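Side-chain contact in TOG array regulator of axonemal microtubules protein 1 (Mus musculus, PDB 5DN7), which binds microtubules and promotes their polymerisation through its TOG domains, takes part in cilium formation and is required for control of cilium length: residues Y173-D177 with F178-K182. Residues are numbered along the deposited sequence; the frame is centred on the assembly and turned at random.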
loop_
_atom_site.group_PDB
_atom_site.type_symbol
_atom_site.label_atom_id
_atom_site.label_comp_id
_atom_site.label_asym_id
_atom_site.label_seq_id
_atom_site.Cartn_x
_atom_site.Cartn_y
_atom_site.Cartn_z
ATOM N N TYR A 173 11.570 0.883 7.954
ATOM C CA TYR A 173 12.823 0.372 7.418
ATOM C C TYR A 173 13.922 1.418 7.500
ATOM O O TYR A 173 13.649 2.607 7.366
ATOM C CB TYR A 173 12.619 -0.092 5.970
ATOM C CG TYR A 173 11.736 -1.305 5.896
ATOM C CD1 TYR A 173 12.253 -2.559 6.171
ATOM C CD2 TYR A 173 10.372 -1.204 5.594
ATOM C CE1 TYR A 173 11.460 -3.685 6.132
ATOM C CE2 TYR A 173 9.559 -2.335 5.568
ATOM C CZ TYR A 173 10.122 -3.576 5.834
ATOM O OH TYR A 173 9.369 -4.731 5.809
ATOM N N PRO A 174 15.181 0.980 7.714
ATOM C CA PRO A 174 16.310 1.920 7.789
ATOM C C PRO A 174 16.554 2.685 6.475
ATOM O O PRO A 174 16.161 2.222 5.413
ATOM C CB PRO A 174 17.513 1.008 8.116
ATOM C CG PRO A 174 17.112 -0.350 7.647
ATOM C CD PRO A 174 15.614 -0.432 7.803
ATOM N N SER A 175 17.214 3.834 6.569
ATOM C CA SER A 175 17.488 4.701 5.427
ATOM C C SER A 175 18.151 4.004 4.237
ATOM O O SER A 175 17.864 4.327 3.077
ATOM C CB SER A 175 18.384 5.860 5.861
ATOM O OG SER A 175 17.643 6.823 6.583
ATOM N N GLU A 176 19.051 3.070 4.520
ATOM C CA GLU A 176 19.852 2.483 3.462
ATOM C C GLU A 176 19.068 1.470 2.637
ATOM O O GLU A 176 19.546 1.038 1.612
ATOM C CB GLU A 176 21.125 1.826 4.039
ATOM C CG GLU A 176 20.884 0.571 4.842
ATOM C CD GLU A 176 20.721 0.846 6.322
ATOM O OE1 GLU A 176 20.513 2.040 6.705
ATOM O OE2 GLU A 176 20.811 -0.144 7.103
ATOM N N ASP A 177 17.874 1.081 3.083
ATOM C CA ASP A 177 17.023 0.216 2.266
ATOM C C ASP A 177 16.370 0.996 1.116
ATOM O O ASP A 177 15.745 0.414 0.242
ATOM C CB ASP A 177 15.934 -0.442 3.117
ATOM C CG ASP A 177 16.474 -1.530 4.020
ATOM O OD1 ASP A 177 17.709 -1.704 4.037
ATOM O OD2 ASP A 177 15.663 -2.186 4.726
ATOM N N PHE A 178 16.524 2.313 1.131
ATOM C CA PHE A 178 15.861 3.175 0.161
ATOM C C PHE A 178 16.843 3.958 -0.693
ATOM O O PHE A 178 17.923 4.355 -0.235
ATOM C CB PHE A 178 14.933 4.182 0.863
ATOM C CG PHE A 178 13.830 3.549 1.630
ATOM C CD1 PHE A 178 12.675 3.120 0.986
ATOM C CD2 PHE A 178 13.952 3.352 2.998
ATOM C CE1 PHE A 178 11.652 2.526 1.699
ATOM C CE2 PHE A 178 12.923 2.766 3.720
ATOM C CZ PHE A 178 11.775 2.347 3.073
ATOM N N ASP A 179 16.437 4.193 -1.932
ATOM C CA ASP A 179 17.069 5.193 -2.787
ATOM C C ASP A 179 16.324 6.505 -2.542
ATOM O O ASP A 179 15.302 6.786 -3.184
ATOM C CB ASP A 179 17.005 4.770 -4.257
ATOM C CG ASP A 179 17.794 5.688 -5.168
ATOM O OD1 ASP A 179 18.033 6.861 -4.812
ATOM O OD2 ASP A 179 18.180 5.222 -6.266
ATOM N N LEU A 180 16.815 7.289 -1.590
ATOM C CA LEU A 180 16.053 8.433 -1.124
ATOM C C LEU A 180 15.907 9.586 -2.138
ATOM O O LEU A 180 14.854 10.215 -2.165
ATOM C CB LEU A 180 16.644 8.958 0.188
ATOM C CG LEU A 180 16.631 7.997 1.373
ATOM C CD1 LEU A 180 17.409 8.626 2.483
ATOM C CD2 LEU A 180 15.207 7.659 1.834
ATOM N N PRO A 181 16.953 9.887 -2.942
ATOM C CA PRO A 181 16.746 10.853 -4.036
ATOM C C PRO A 181 15.632 10.432 -4.991
ATOM O O PRO A 181 14.745 11.223 -5.329
ATOM C CB PRO A 181 18.099 10.860 -4.769
ATOM C CG PRO A 181 19.089 10.550 -3.700
ATOM C CD PRO A 181 18.392 9.584 -2.751
ATOM N N LYS A 182 15.680 9.176 -5.408
ATOM C CA LYS A 182 14.695 8.668 -6.337
ATOM C C LYS A 182 13.323 8.835 -5.718
ATOM O O LYS A 182 12.407 9.364 -6.341
ATOM C CB LYS A 182 14.968 7.201 -6.680
ATOM C CG LYS A 182 14.023 6.633 -7.739
ATOM C CD LYS A 182 14.448 5.227 -8.190
ATOM C CE LYS A 182 14.158 4.179 -7.107
ATOM N NZ LYS A 182 14.544 2.787 -7.532
#
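Phe178 N donates to Ser175 O at 3.1 Å and closes the short 3-10 segment 175-177. One step earlier, Asp177 N donates to Pro174 O. The Phe178 ring packs back against residues 173-175. Its CG lies anti to its own carbonyl carbon (chi1 -62°), which turns the ring toward Pro174 and Tyr173. Phe178 CE2 meets Tyr173 CB at 3.7 Å, while the phenol of Tyr173 leads away toward Met135 and Lys136 of helix 121-138. Phe178 CD2 lies 3.5 Å from Pro174 O, which approaches the ring obliquely. Tyr173 O lies in the ring plane, at its edge. Pro140 and Leu144 of helix 140-148 and Leu170 of helix 156-172 also pack on this ring. Cutting Phe178 back to an alanine is likely to leave Tyr173 CB without its apolar partner and open a gap between the turn and these helices. Asp179 N-caps helix 180-187; its OD1 accepts a weak, long bond from Lys182 N at 3.4 Å. Ser175 OG bonds to Ser212 O, tying the turn to helix 196-213. The contact thus links helices 156-172 and 180-187, at the predicted boundary of two HEAT repeats in TOG region 2. Backbone bonds set the turn, and the buried Phe178 ring packs it on the solenoid, with Pro174 and Glu176 left at the surface.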